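Long-range contacts in Glyco_hydro_cc domain-containing protein (Blastomyces gilchristii, PDB 6UB0), which hydrolyses beta-1,3-glucans, with specificity for curdlan, as an exo-acting glucanase of glycoside hydrolase family GH128, subgroup III: residues M45-R50 with S80-S85; L106-V111 with G121-F126; N69-N74 with I136-V141; A92-M97 with G132-D137. All blocks are in the same frame, centred on the assembly; numbering follows the deposited sequence.

Contact 1: residues M45-R50 with S80-S85. With BGC (beta-D-glucopyranose), chain B; GLC (alpha-D-glucopyranose), chain C.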
loop_
_atom_site.group_PDB
_atom_site.type_symbol
_atom_site.label_atom_id
_atom_site.label_comp_id
_atom_site.label_asym_id
_atom_site.label_seq_id
_atom_site.Cartn_x
_atom_site.Cartn_y
_atom_site.Cartn_z
ATOM N N MET A 45 6.329 -3.813 6.469
ATOM C CA MET A 45 5.419 -2.797 7.057
ATOM C C MET A 45 5.564 -2.717 8.577
ATOM O O MET A 45 5.485 -3.730 9.262
ATOM C CB MET A 45 3.974 -3.049 6.645
ATOM C CG MET A 45 3.008 -2.180 7.457
ATOM S SD MET A 45 1.284 -2.415 7.020
ATOM C CE MET A 45 1.101 -1.316 5.625
ATOM N N LEU A 46 5.743 -1.491 9.059
ATOM C CA LEU A 46 5.443 -1.086 10.457
ATOM C C LEU A 46 3.947 -0.774 10.568
ATOM O O LEU A 46 3.554 0.275 10.185
ATOM C CB LEU A 46 6.296 0.128 10.825
ATOM C CG LEU A 46 6.133 0.584 12.273
ATOM C CD1 LEU A 46 6.175 -0.625 13.180
ATOM C CD2 LEU A 46 7.212 1.618 12.668
ATOM N N TRP A 47 3.160 -1.735 11.013
ATOM C CA TRP A 47 1.675 -1.718 10.937
ATOM C C TRP A 47 1.107 -0.654 11.875
ATOM O O TRP A 47 0.087 -0.048 11.540
ATOM C CB TRP A 47 1.171 -3.109 11.293
ATOM C CG TRP A 47 -0.304 -3.267 11.157
ATOM C CD1 TRP A 47 -0.989 -3.695 10.060
ATOM C CD2 TRP A 47 -1.287 -2.923 12.147
ATOM N NE1 TRP A 47 -2.326 -3.737 10.328
ATOM C CE2 TRP A 47 -2.539 -3.222 11.584
ATOM C CE3 TRP A 47 -1.232 -2.424 13.460
ATOM C CZ2 TRP A 47 -3.727 -3.042 12.307
ATOM C CZ3 TRP A 47 -2.406 -2.233 14.161
ATOM C CH2 TRP A 47 -3.634 -2.535 13.584
ATOM N N GLY A 48 1.715 -0.567 13.045
ATOM C CA GLY A 48 1.267 0.253 14.183
ATOM C C GLY A 48 2.107 -0.041 15.423
ATOM O O GLY A 48 3.023 -0.877 15.426
ATOM N N PRO A 49 1.716 0.572 16.564
ATOM C CA PRO A 49 2.439 0.402 17.821
ATOM C C PRO A 49 2.797 -1.031 18.233
ATOM O O PRO A 49 3.832 -1.222 18.881
ATOM C CB PRO A 49 1.441 0.928 18.855
ATOM C CG PRO A 49 0.544 1.872 18.096
ATOM C CD PRO A 49 0.480 1.344 16.677
ATOM N N ARG A 50 1.912 -1.993 17.932
ATOM C CA ARG A 50 2.132 -3.417 18.299
ATOM C C ARG A 50 3.448 -3.914 17.694
ATOM O O ARG A 50 3.924 -4.938 18.134
ATOM C CB ARG A 50 0.977 -4.307 17.839
ATOM C CG ARG A 50 0.873 -4.499 16.334
ATOM C CD ARG A 50 -0.363 -5.330 16.077
ATOM N NE ARG A 50 -0.624 -5.720 14.700
ATOM C CZ ARG A 50 -1.851 -5.799 14.161
ATOM N NH1 ARG A 50 -2.929 -5.464 14.862
ATOM N NH2 ARG A 50 -1.992 -6.159 12.900
ATOM N N SER A 80 -10.107 0.397 14.532
ATOM C CA SER A 80 -9.812 -1.055 14.639
ATOM C C SER A 80 -8.572 -1.410 13.817
ATOM O O SER A 80 -8.180 -2.577 13.861
ATOM C CB SER A 80 -10.954 -1.870 14.204
ATOM O OG SER A 80 -11.162 -1.657 12.837
ATOM N N GLN A 81 -7.970 -0.440 13.138
ATOM C CA GLN A 81 -6.636 -0.629 12.511
ATOM C C GLN A 81 -5.598 0.022 13.410
ATOM O O GLN A 81 -5.657 -0.174 14.642
ATOM C CB GLN A 81 -6.673 -0.114 11.081
ATOM C CG GLN A 81 -7.698 -0.834 10.229
ATOM C CD GLN A 81 -7.362 -2.302 10.111
ATOM O OE1 GLN A 81 -6.202 -2.694 10.078
ATOM N NE2 GLN A 81 -8.385 -3.148 10.071
ATOM N N ALA A 82 -4.635 0.728 12.850
ATOM C CA ALA A 82 -3.509 1.221 13.643
ATOM C C ALA A 82 -4.077 2.052 14.787
ATOM O O ALA A 82 -3.479 2.003 15.850
ATOM C CB ALA A 82 -2.528 2.022 12.822
ATOM N N ASN A 83 -5.070 2.876 14.495
ATOM C CA ASN A 83 -5.856 3.673 15.476
ATOM C C ASN A 83 -4.909 4.645 16.181
ATOM O O ASN A 83 -4.580 4.416 17.375
ATOM C CB ASN A 83 -6.562 2.760 16.473
ATOM C CG ASN A 83 -7.340 3.578 17.483
ATOM O OD1 ASN A 83 -7.933 4.585 17.109
ATOM N ND2 ASN A 83 -7.259 3.195 18.743
ATOM N N MET A 84 -4.364 5.603 15.434
ATOM C CA MET A 84 -3.308 6.508 15.928
ATOM C C MET A 84 -3.692 7.925 15.541
ATOM O O MET A 84 -4.213 8.147 14.426
ATOM C CB MET A 84 -1.930 6.213 15.309
ATOM C CG MET A 84 -1.464 4.805 15.530
ATOM S SD MET A 84 -0.044 4.390 14.512
ATOM C CE MET A 84 0.986 5.802 14.929
ATOM N N SER A 85 -3.503 8.851 16.477
ATOM C CA SER A 85 -3.737 10.281 16.203
ATOM C C SER A 85 -2.659 10.731 15.238
ATOM O O SER A 85 -1.587 10.157 15.233
ATOM C CB SER A 85 -3.711 11.073 17.462
ATOM O OG SER A 85 -2.389 11.134 17.941
HETATM C C2 BGC B . -5.333 -6.055 8.449
HETATM C C3 BGC B . -4.140 -6.934 8.213
HETATM C C4 BGC B . -4.610 -8.057 7.314
HETATM C C5 BGC B . -5.250 -7.483 6.032
HETATM C C6 BGC B . -5.896 -8.427 5.007
HETATM C C1 BGC B . -5.981 -5.579 7.179
HETATM O O2 BGC B . -4.820 -4.925 9.164
HETATM O O3 BGC B . -3.477 -7.362 9.441
HETATM O O4 BGC B . -3.428 -8.832 7.117
HETATM O O5 BGC B . -6.379 -6.648 6.310
HETATM O O6 BGC B . -6.785 -9.312 5.743
HETATM C C1 GLC C . -8.750 -2.366 5.132
HETATM C C2 GLC C . -7.745 -2.875 6.177
HETATM C C3 GLC C . -7.949 -4.365 6.457
HETATM C C4 GLC C . -9.446 -4.628 6.775
HETATM C C5 GLC C . -10.359 -4.012 5.749
HETATM C C6 GLC C . -11.869 -4.208 5.993
HETATM O O1 GLC C . -8.671 -3.055 3.875
HETATM O O2 GLC C . -6.342 -2.706 5.860
HETATM O O3 GLC C . -7.082 -4.760 7.520
HETATM O O4 GLC C . -9.675 -5.995 6.695
HETATM O O5 GLC C . -10.063 -2.616 5.697
HETATM O O6 GLC C . -12.024 -4.214 7.382
#
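Trp47 brings the six-membered end of its indole obliquely up to the backbone of Gln81 and Ala82, with CH2 only 3.2 Å from Gln81 C. CG is anti to the backbone N (chi1 -176°), and the far end of the indole comes near the loop that precedes helix 86-96. The side chain of Gln81 crosses it at about a right angle, and the amide plane is turned 65° from the ring. This brings Gln81 OE1 to 3.3 Å from Trp47 CZ2. Arg50 lies over one indole face with NH2 3.2 Å above the plane, over the ring centre, while the edge of its guanidinium faces O3 of the beta-glucose. Next along the chain from the tryptophan, the loops come close because Gly48 and Ala82 are small: their CA atoms are 4.9 Å apart. Farther from the sugar, Pro49 and Met84 slide past each other in opposite directions, with Pro49 CD 3.8 Å from Met84 SD; the flexible thioether suits the rigid proline ring.

At the sugar end, Trp47 NE1 donates to O2 of the beta-glucose at 3.0 Å with an N-H...O angle of 157°, and the acceptor lies in the indole plane. That same hydroxyl donates to Gln81 OE1 at 2.8 Å, and OE1 also receives Asn74 ND2. One O2 hydroxyl is therefore read as both acceptor and donor by residues of two loops, an arrangement consistent with selecting the hydroxyl pattern and orientation of a glucan in the pocket.

Contact 2: residues L106-V111 with G121-F126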
loop_
_atom_site.group_PDB
_atom_site.type_symbol
_atom_site.label_atom_id
_atom_site.label_comp_id
_atom_site.label_asym_id
_atom_site.label_seq_id
_atom_site.Cartn_x
_atom_site.Cartn_y
_atom_site.Cartn_z
ATOM N N LEU A 106 10.859 5.437 2.207
ATOM C CA LEU A 106 9.904 5.375 3.327
ATOM C C LEU A 106 8.531 5.791 2.798
ATOM O O LEU A 106 8.398 6.877 2.119
ATOM C CB LEU A 106 10.404 6.289 4.444
ATOM C CG LEU A 106 11.816 5.983 4.935
ATOM C CD1 LEU A 106 12.240 6.915 6.081
ATOM C CD2 LEU A 106 11.937 4.519 5.342
ATOM N N GLY A 107 7.534 4.939 3.064
ATOM C CA GLY A 107 6.143 5.167 2.671
ATOM C C GLY A 107 5.335 5.648 3.847
ATOM O O GLY A 107 5.521 5.154 4.938
ATOM N N SER A 108 4.512 6.652 3.647
ATOM C CA SER A 108 3.693 7.204 4.745
ATOM C C SER A 108 2.796 6.128 5.369
ATOM O O SER A 108 2.556 5.056 4.806
ATOM C CB SER A 108 2.836 8.301 4.227
ATOM O OG SER A 108 1.683 7.730 3.678
ATOM N N PRO A 109 2.226 6.403 6.549
ATOM C CA PRO A 109 1.091 5.597 7.012
ATOM C C PRO A 109 0.074 5.639 5.867
ATOM O O PRO A 109 -0.075 6.647 5.147
ATOM C CB PRO A 109 0.628 6.320 8.274
ATOM C CG PRO A 109 1.838 7.140 8.676
ATOM C CD PRO A 109 2.385 7.629 7.362
ATOM N N ALA A 110 -0.665 4.542 5.720
ATOM C CA ALA A 110 -1.633 4.331 4.628
ATOM C C ALA A 110 -3.043 4.660 5.140
ATOM O O ALA A 110 -3.457 4.021 6.110
ATOM C CB ALA A 110 -1.628 2.894 4.156
ATOM N N VAL A 111 -3.657 5.703 4.623
ATOM C CA VAL A 111 -5.023 6.073 5.090
ATOM C C VAL A 111 -6.096 5.361 4.270
ATOM O O VAL A 111 -5.916 5.127 3.097
ATOM C CB VAL A 111 -5.206 7.589 5.148
ATOM C CG1 VAL A 111 -4.321 8.107 6.262
ATOM C CG2 VAL A 111 -4.896 8.266 3.829
ATOM N N GLY A 121 -7.612 13.750 5.090
ATOM C CA GLY A 121 -7.684 14.755 6.157
ATOM C C GLY A 121 -6.706 14.340 7.233
ATOM O O GLY A 121 -5.886 15.189 7.654
ATOM N N TRP A 122 -6.749 13.056 7.608
ATOM C CA TRP A 122 -5.779 12.494 8.573
ATOM C C TRP A 122 -4.383 12.648 7.977
ATOM O O TRP A 122 -3.434 13.061 8.719
ATOM C CB TRP A 122 -6.120 11.059 8.947
ATOM C CG TRP A 122 -5.255 10.528 10.047
ATOM C CD1 TRP A 122 -5.578 10.287 11.349
ATOM C CD2 TRP A 122 -3.913 10.049 9.884
ATOM N NE1 TRP A 122 -4.508 9.784 12.045
ATOM C CE2 TRP A 122 -3.461 9.626 11.163
ATOM C CE3 TRP A 122 -3.034 10.010 8.804
ATOM C CZ2 TRP A 122 -2.179 9.121 11.357
ATOM C CZ3 TRP A 122 -1.757 9.562 9.016
ATOM C CH2 TRP A 122 -1.351 9.091 10.260
ATOM N N MET A 123 -4.216 12.332 6.688
ATOM C CA MET A 123 -2.887 12.492 6.045
ATOM C C MET A 123 -2.441 13.950 6.213
ATOM O O MET A 123 -1.274 14.169 6.590
ATOM C CB MET A 123 -2.886 12.135 4.555
ATOM C CG MET A 123 -1.492 11.841 4.036
ATOM S SD MET A 123 -0.666 10.438 4.832
ATOM C CE MET A 123 -1.324 9.098 3.809
ATOM N N GLN A 124 -3.321 14.920 5.983
ATOM C CA GLN A 124 -2.860 16.333 6.039
ATOM C C GLN A 124 -2.483 16.719 7.487
ATOM O O GLN A 124 -1.421 17.361 7.695
ATOM C CB GLN A 124 -3.864 17.278 5.421
ATOM C CG GLN A 124 -3.218 18.640 5.250
ATOM C CD GLN A 124 -4.090 19.598 4.502
ATOM O OE1 GLN A 124 -4.315 19.461 3.305
ATOM N NE2 GLN A 124 -4.532 20.620 5.209
ATOM N N GLY A 125 -3.267 16.253 8.461
ATOM C CA GLY A 125 -3.008 16.416 9.909
ATOM C C GLY A 125 -1.689 15.784 10.296
ATOM O O GLY A 125 -0.854 16.408 10.988
ATOM N N PHE A 126 -1.472 14.566 9.848
ATOM C CA PHE A 126 -0.161 13.919 9.967
ATOM C C PHE A 126 0.923 14.727 9.225
ATOM O O PHE A 126 2.024 14.927 9.798
ATOM C CB PHE A 126 -0.276 12.500 9.421
ATOM C CG PHE A 126 1.046 11.823 9.249
ATOM C CD1 PHE A 126 1.675 11.264 10.341
ATOM C CD2 PHE A 126 1.653 11.739 8.006
ATOM C CE1 PHE A 126 2.896 10.628 10.213
ATOM C CE2 PHE A 126 2.860 11.092 7.871
ATOM C CZ PHE A 126 3.476 10.525 8.962
#
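Strand 105-111, helix 119-130 and strand 138-146 form a beta-alpha-beta unit of the TIM barrel, and here Pro109 and Val111 of the strand pack on Trp122, Met123 and Phe126 of the helix. The axes of the two segments run nearly antiparallel, 160° between their directions, and approach to 8.9 Å, the spacing of a helix laid on the outside of the barrel. Pro109 and Phe126 meet tip to tip: Pro109 CG makes a CH-pi contact over one face of the Phe126 ring, 4.1 Å from its centroid and offset toward the rim. The compact, rigid proline ring can meet two aromatics at once: its CB also rests 3.9 Å from Trp122 CH2.

Val111, branched at CB, reaches two helix residues at once. Its CG1 meets Trp122 CE3 at 3.4 Å and its CG2 meets Met123 CE at 3.7 Å. The polar end of Trp122 is turned elsewhere, with NE1 donating to Met84 O in the loop before helix 86-96. Ser108 OG, for its part, is bonded to Ala140 N of the next strand. Met123 is bent at chi2 (61°) and again at chi3, and its terminal methyl tucks in beside the strand: CE lies 3.1 Å from Pro109 O.

Contact 3: residues N69-N74 with I136-V141. With GLC (alpha-D-glucopyranose), chain C.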
loop_
_atom_site.group_PDB
_atom_site.type_symbol
_atom_site.label_atom_id
_atom_site.label_comp_id
_atom_site.label_asym_id
_atom_site.label_seq_id
_atom_site.Cartn_x
_atom_site.Cartn_y
_atom_site.Cartn_z
ATOM N N ASN A 69 12.466 -0.587 0.179
ATOM C CA ASN A 69 11.295 0.234 0.563
ATOM C C ASN A 69 10.768 -0.245 1.907
ATOM O O ASN A 69 10.855 -1.420 2.198
ATOM C CB ASN A 69 10.151 0.165 -0.459
ATOM C CG ASN A 69 10.461 0.815 -1.784
ATOM O OD1 ASN A 69 10.489 2.019 -1.873
ATOM N ND2 ASN A 69 10.750 0.024 -2.817
ATOM N N LEU A 70 10.229 0.677 2.702
ATOM C CA LEU A 70 9.582 0.329 3.975
ATOM C C LEU A 70 8.252 1.075 4.042
ATOM O O LEU A 70 8.235 2.293 3.724
ATOM C CB LEU A 70 10.431 0.755 5.167
ATOM C CG LEU A 70 11.810 0.114 5.274
ATOM C CD1 LEU A 70 12.607 0.793 6.369
ATOM C CD2 LEU A 70 11.693 -1.373 5.523
ATOM N N LEU A 71 7.235 0.423 4.581
ATOM C CA LEU A 71 5.879 1.052 4.758
ATOM C C LEU A 71 5.585 1.312 6.243
ATOM O O LEU A 71 5.884 0.442 7.105
ATOM C CB LEU A 71 4.755 0.161 4.225
ATOM C CG LEU A 71 4.711 -0.036 2.727
ATOM C CD1 LEU A 71 3.988 -1.323 2.389
ATOM C CD2 LEU A 71 4.120 1.151 1.973
ATOM N N ALA A 72 4.848 2.389 6.501
ATOM C CA ALA A 72 4.452 2.765 7.869
ATOM C C ALA A 72 3.024 2.289 8.149
ATOM O O ALA A 72 2.515 1.457 7.380
ATOM C CB ALA A 72 4.592 4.248 8.039
ATOM N N PHE A 73 2.385 2.860 9.178
ATOM C CA PHE A 73 1.214 2.291 9.875
ATOM C C PHE A 73 0.051 2.071 8.892
ATOM O O PHE A 73 -0.154 2.806 7.922
ATOM C CB PHE A 73 0.856 3.206 11.054
ATOM C CG PHE A 73 2.081 3.890 11.643
ATOM C CD1 PHE A 73 3.098 3.151 12.240
ATOM C CD2 PHE A 73 2.219 5.278 11.590
ATOM C CE1 PHE A 73 4.226 3.761 12.784
ATOM C CE2 PHE A 73 3.353 5.896 12.143
ATOM C CZ PHE A 73 4.355 5.135 12.713
ATOM N N ASN A 74 -0.706 1.026 9.174
ATOM C CA ASN A 74 -1.930 0.653 8.405
ATOM C C ASN A 74 -3.176 1.375 8.922
ATOM O O ASN A 74 -3.750 0.910 9.907
ATOM C CB ASN A 74 -2.160 -0.834 8.460
ATOM C CG ASN A 74 -3.092 -1.249 7.354
ATOM O OD1 ASN A 74 -2.799 -1.053 6.190
ATOM N ND2 ASN A 74 -4.251 -1.743 7.738
ATOM N N ILE A 136 9.799 11.120 4.075
ATOM C CA ILE A 136 8.715 10.395 3.348
ATOM C C ILE A 136 9.009 10.495 1.855
ATOM O O ILE A 136 8.969 11.618 1.318
ATOM C CB ILE A 136 7.308 10.941 3.665
ATOM C CG1 ILE A 136 6.991 10.919 5.164
ATOM C CG2 ILE A 136 6.256 10.170 2.878
ATOM C CD1 ILE A 136 5.883 11.863 5.584
ATOM N N ASP A 137 9.233 9.347 1.228
ATOM C CA ASP A 137 9.508 9.192 -0.225
ATOM C C ASP A 137 8.197 9.008 -0.960
ATOM O O ASP A 137 8.175 9.320 -2.130
ATOM C CB ASP A 137 10.443 8.015 -0.538
ATOM C CG ASP A 137 11.832 8.258 0.003
ATOM O OD1 ASP A 137 12.526 9.043 -0.615
ATOM O OD2 ASP A 137 12.162 7.737 1.094
ATOM N N PHE A 138 7.146 8.482 -0.309
ATOM C CA PHE A 138 5.857 8.212 -1.016
ATOM C C PHE A 138 4.721 8.086 -0.001
ATOM O O PHE A 138 4.994 7.696 1.120
ATOM C CB PHE A 138 6.020 6.980 -1.915
ATOM C CG PHE A 138 6.248 5.686 -1.180
ATOM C CD1 PHE A 138 5.178 4.900 -0.772
ATOM C CD2 PHE A 138 7.530 5.230 -0.922
ATOM C CE1 PHE A 138 5.392 3.710 -0.097
ATOM C CE2 PHE A 138 7.752 4.046 -0.228
ATOM C CZ PHE A 138 6.683 3.276 0.172
ATOM N N LEU A 139 3.535 8.569 -0.351
ATOM C CA LEU A 139 2.284 8.359 0.427
ATOM C C LEU A 139 1.752 6.967 0.103
ATOM O O LEU A 139 1.785 6.593 -1.034
ATOM C CB LEU A 139 1.199 9.379 0.061
ATOM C CG LEU A 139 1.544 10.861 0.227
ATOM C CD1 LEU A 139 0.284 11.719 0.130
ATOM C CD2 LEU A 139 2.220 11.117 1.569
ATOM N N ALA A 140 1.196 6.298 1.106
ATOM C CA ALA A 140 0.437 5.051 0.925
ATOM C C ALA A 140 -1.028 5.433 1.151
ATOM O O ALA A 140 -1.332 6.125 2.148
ATOM C CB ALA A 140 0.914 3.989 1.885
ATOM N N VAL A 141 -1.916 5.031 0.253
ATOM C CA VAL A 141 -3.389 5.232 0.419
ATOM C C VAL A 141 -4.175 3.965 0.042
ATOM O O VAL A 141 -3.668 3.086 -0.691
ATOM C CB VAL A 141 -3.866 6.397 -0.472
ATOM C CG1 VAL A 141 -3.109 7.700 -0.133
ATOM C CG2 VAL A 141 -3.787 6.002 -1.939
HETATM C C1 GLC C . -8.750 -2.366 5.132
HETATM C C2 GLC C . -7.745 -2.875 6.177
HETATM C C3 GLC C . -7.949 -4.365 6.457
HETATM C C4 GLC C . -9.446 -4.628 6.775
HETATM C C5 GLC C . -10.359 -4.012 5.749
HETATM C C6 GLC C . -11.869 -4.208 5.993
HETATM O O1 GLC C . -8.671 -3.055 3.875
HETATM O O2 GLC C . -6.342 -2.706 5.860
HETATM O O3 GLC C . -7.082 -4.760 7.520
HETATM O O4 GLC C . -9.675 -5.995 6.695
HETATM O O5 GLC C . -10.063 -2.616 5.697
HETATM O O6 GLC C . -12.024 -4.214 7.382
#
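Strands 69-71 and 138-141 run in the same direction at 45° with their axes 9.4 Å apart, flanking strand 105-111 in the parallel sheet of a TIM barrel, so it is side chains that meet across the middle strand. Phe138 carries the contact. Its CG lies between the backbone N and the carbonyl carbon (chi1 66°), and the ring reaches over Gly107 of the intervening strand, where the absence of a side chain suits the close passage. Leu71 comes at about a right angle to it: CD2 lies in the plane of the ring at its edge, 3.5 Å from Phe138 CE1. The same methyl is 4.3 Å from Ala140 CB, a small residue beside the larger leucine and phenylalanine. Trp173 of the following strand stacks with the Phe138 ring, continuing this apolar layer.

Asn69 crosses the ring obliquely, its amide plane 78° from the ring plane and its OD1 3.8 Å from Phe138 CE2. The buried amide is served from outside this pair, chiefly by ND2 bonding to Glu41 OE2. Past the end of strand 69-71, the chain leads into the glycan pocket, where Asn74 ND2 donates to O2 of the alpha-glucose at 3.0 Å in a nearly straight bond of 171°.

Contact 4: residues A92-M97 with G132-D137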
loop_
_atom_site.group_PDB
_atom_site.type_symbol
_atom_site.label_atom_id
_atom_site.label_comp_id
_atom_site.label_asym_id
_atom_site.label_seq_id
_atom_site.Cartn_x
_atom_site.Cartn_y
_atom_site.Cartn_z
ATOM N N ALA A 92 5.906 8.827 16.137
ATOM C CA ALA A 92 6.374 7.435 15.988
ATOM C C ALA A 92 7.026 7.272 14.611
ATOM O O ALA A 92 7.875 6.375 14.473
ATOM C CB ALA A 92 5.228 6.491 16.196
ATOM N N TYR A 93 6.590 8.076 13.628
ATOM C CA TYR A 93 7.153 8.021 12.261
ATOM C C TYR A 93 8.599 8.466 12.379
ATOM O O TYR A 93 9.478 7.652 12.060
ATOM C CB TYR A 93 6.461 8.920 11.235
ATOM C CG TYR A 93 6.872 8.596 9.818
ATOM C CD1 TYR A 93 6.250 7.593 9.073
ATOM C CD2 TYR A 93 7.906 9.290 9.205
ATOM C CE1 TYR A 93 6.656 7.292 7.768
ATOM C CE2 TYR A 93 8.319 8.999 7.914
ATOM C CZ TYR A 93 7.698 8.002 7.183
ATOM O OH TYR A 93 8.172 7.787 5.914
ATOM N N GLN A 94 8.765 9.710 12.859
ATOM C CA GLN A 94 10.067 10.401 13.012
ATOM C C GLN A 94 10.996 9.491 13.781
ATOM O O GLN A 94 12.173 9.397 13.365
ATOM C CB GLN A 94 9.897 11.742 13.709
ATOM C CG GLN A 94 9.564 12.814 12.696
ATOM C CD GLN A 94 9.347 14.123 13.387
ATOM O OE1 GLN A 94 10.294 14.770 13.824
ATOM N NE2 GLN A 94 8.099 14.518 13.465
ATOM N N LYS A 95 10.469 8.856 14.826
ATOM C CA LYS A 95 11.225 7.930 15.705
ATOM C C LYS A 95 11.639 6.649 14.968
ATOM O O LYS A 95 12.814 6.283 15.090
ATOM C CB LYS A 95 10.452 7.565 16.972
ATOM C CG LYS A 95 11.197 6.653 17.943
ATOM C CD LYS A 95 10.595 6.679 19.362
ATOM C CE LYS A 95 10.700 5.348 20.090
ATOM N NZ LYS A 95 11.993 5.173 20.814
ATOM N N TYR A 96 10.709 5.958 14.310
ATOM C CA TYR A 96 10.840 4.522 13.948
ATOM C C TYR A 96 11.113 4.354 12.444
ATOM O O TYR A 96 11.738 3.354 12.074
ATOM C CB TYR A 96 9.594 3.734 14.384
ATOM C CG TYR A 96 9.535 3.391 15.854
ATOM C CD1 TYR A 96 10.377 2.430 16.386
ATOM C CD2 TYR A 96 8.590 3.966 16.698
ATOM C CE1 TYR A 96 10.326 2.080 17.727
ATOM C CE2 TYR A 96 8.510 3.616 18.043
ATOM C CZ TYR A 96 9.392 2.671 18.562
ATOM O OH TYR A 96 9.376 2.319 19.898
ATOM N N MET A 97 10.702 5.309 11.606
ATOM C CA MET A 97 10.935 5.265 10.140
ATOM C C MET A 97 12.140 6.143 9.692
ATOM O O MET A 97 12.999 5.617 8.933
ATOM C CB MET A 97 9.650 5.682 9.431
ATOM C CG MET A 97 8.442 4.825 9.867
ATOM S SD MET A 97 8.390 3.142 9.182
ATOM C CE MET A 97 8.434 3.468 7.419
ATOM N N GLY A 132 7.697 19.045 8.297
ATOM C CA GLY A 132 8.829 18.829 7.373
ATOM C C GLY A 132 9.947 17.957 7.939
ATOM O O GLY A 132 10.975 17.942 7.308
ATOM N N ASN A 133 9.773 17.251 9.063
ATOM C CA ASN A 133 10.832 16.402 9.687
ATOM C C ASN A 133 10.529 14.902 9.512
ATOM O O ASN A 133 11.340 14.050 9.983
ATOM C CB ASN A 133 10.986 16.637 11.191
ATOM C CG ASN A 133 11.270 18.073 11.590
ATOM O OD1 ASN A 133 12.088 18.781 10.985
ATOM N ND2 ASN A 133 10.615 18.498 12.654
ATOM N N CYS A 134 9.371 14.556 8.941
ATOM C CA CYS A 134 9.071 13.153 8.559
ATOM C C CYS A 134 9.781 12.958 7.198
ATOM O O CYS A 134 9.545 13.757 6.261
ATOM C CB CYS A 134 7.566 12.847 8.576
ATOM S SG CYS A 134 6.738 12.757 10.205
ATOM N N LYS A 135 10.658 11.964 7.106
ATOM C CA LYS A 135 11.391 11.595 5.856
ATOM C C LYS A 135 10.540 10.600 5.053
ATOM O O LYS A 135 10.562 9.409 5.370
ATOM C CB LYS A 135 12.772 11.024 6.188
ATOM C CG LYS A 135 13.765 12.083 6.668
ATOM C CD LYS A 135 15.119 11.554 7.070
ATOM C CE LYS A 135 16.044 12.621 7.596
ATOM N NZ LYS A 135 16.545 12.220 8.923
ATOM N N ILE A 136 9.799 11.120 4.075
ATOM C CA ILE A 136 8.715 10.395 3.348
ATOM C C ILE A 136 9.009 10.495 1.855
ATOM O O ILE A 136 8.969 11.618 1.318
ATOM C CB ILE A 136 7.308 10.941 3.665
ATOM C CG1 ILE A 136 6.991 10.919 5.164
ATOM C CG2 ILE A 136 6.256 10.170 2.878
ATOM C CD1 ILE A 136 5.883 11.863 5.584
ATOM N N ASP A 137 9.233 9.347 1.228
ATOM C CA ASP A 137 9.508 9.192 -0.225
ATOM C C ASP A 137 8.197 9.008 -0.960
ATOM O O ASP A 137 8.175 9.320 -2.130
ATOM C CB ASP A 137 10.443 8.015 -0.538
ATOM C CG ASP A 137 11.832 8.258 0.003
ATOM O OD1 ASP A 137 12.526 9.043 -0.615
ATOM O OD2 ASP A 137 12.162 7.737 1.094
#
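Tyr93 and Lys135 make the one hydrogen bond between residues 92-97 and 132-137, which join helix 86-96 to the loop leading into strand 138-146: Tyr93 OH donates to Lys135 O at 2.9 Å. The hydroxyl stands above the carbonyl plane, 41° out of it, with a C=O...O angle of 124°. Tyrosine fits here because it is long enough to span the gap and still ends in a donor.

Apolar contacts line the same ring. Tyr93 CD2 lies 3.6 Å from Cys134 CB, and Ile136 CG1 comes to 3.6 Å from Tyr93 CE2 as the two side chains pass at a slant. Met97 CB, from the same segment, sits over the centre of one tyrosine face. Sulfur adds a third kind of contact, with Cys134 SG 4.8 Å from the Tyr93 ring centroid in an oblique position; this sulfur is in a disulfide with Cys130.

At the surface, the chain of Gln94 extends beyond CG, and its OE1 touches Asn133 CB at 3.3 Å while CG packs on Cys134 SG. Asn98, next after Met97, bonds Asn133 O and Lys135 N. The loop lies between helix 86-96 and helix 119-130, whose Phe126 and Leu127 touch Ile136 just ahead of strand 138-146.

Contacts 1 and 3 both touch the alpha-glucose, and backbone bonds probably join them, Trp47 O to Asn74 N at 2.7 Å and Leu46 N to Leu71 O at 2.8 Å. Contact 2 is farther from the sugars, the side chain of Val111 being about 10 Å from the alpha-glucose; its centre is about 12 Å from that of contact 1 and about 8 Å from that of contact 3. Contacts 3 and 4 share Ile136 and Asp137; Asp137 N probably bonds Leu106 O of contact 2 at 2.8 Å. Contact 4 is the most peripheral, its centre about 17 Å from that of the chain, against about 7 Å for contact 3.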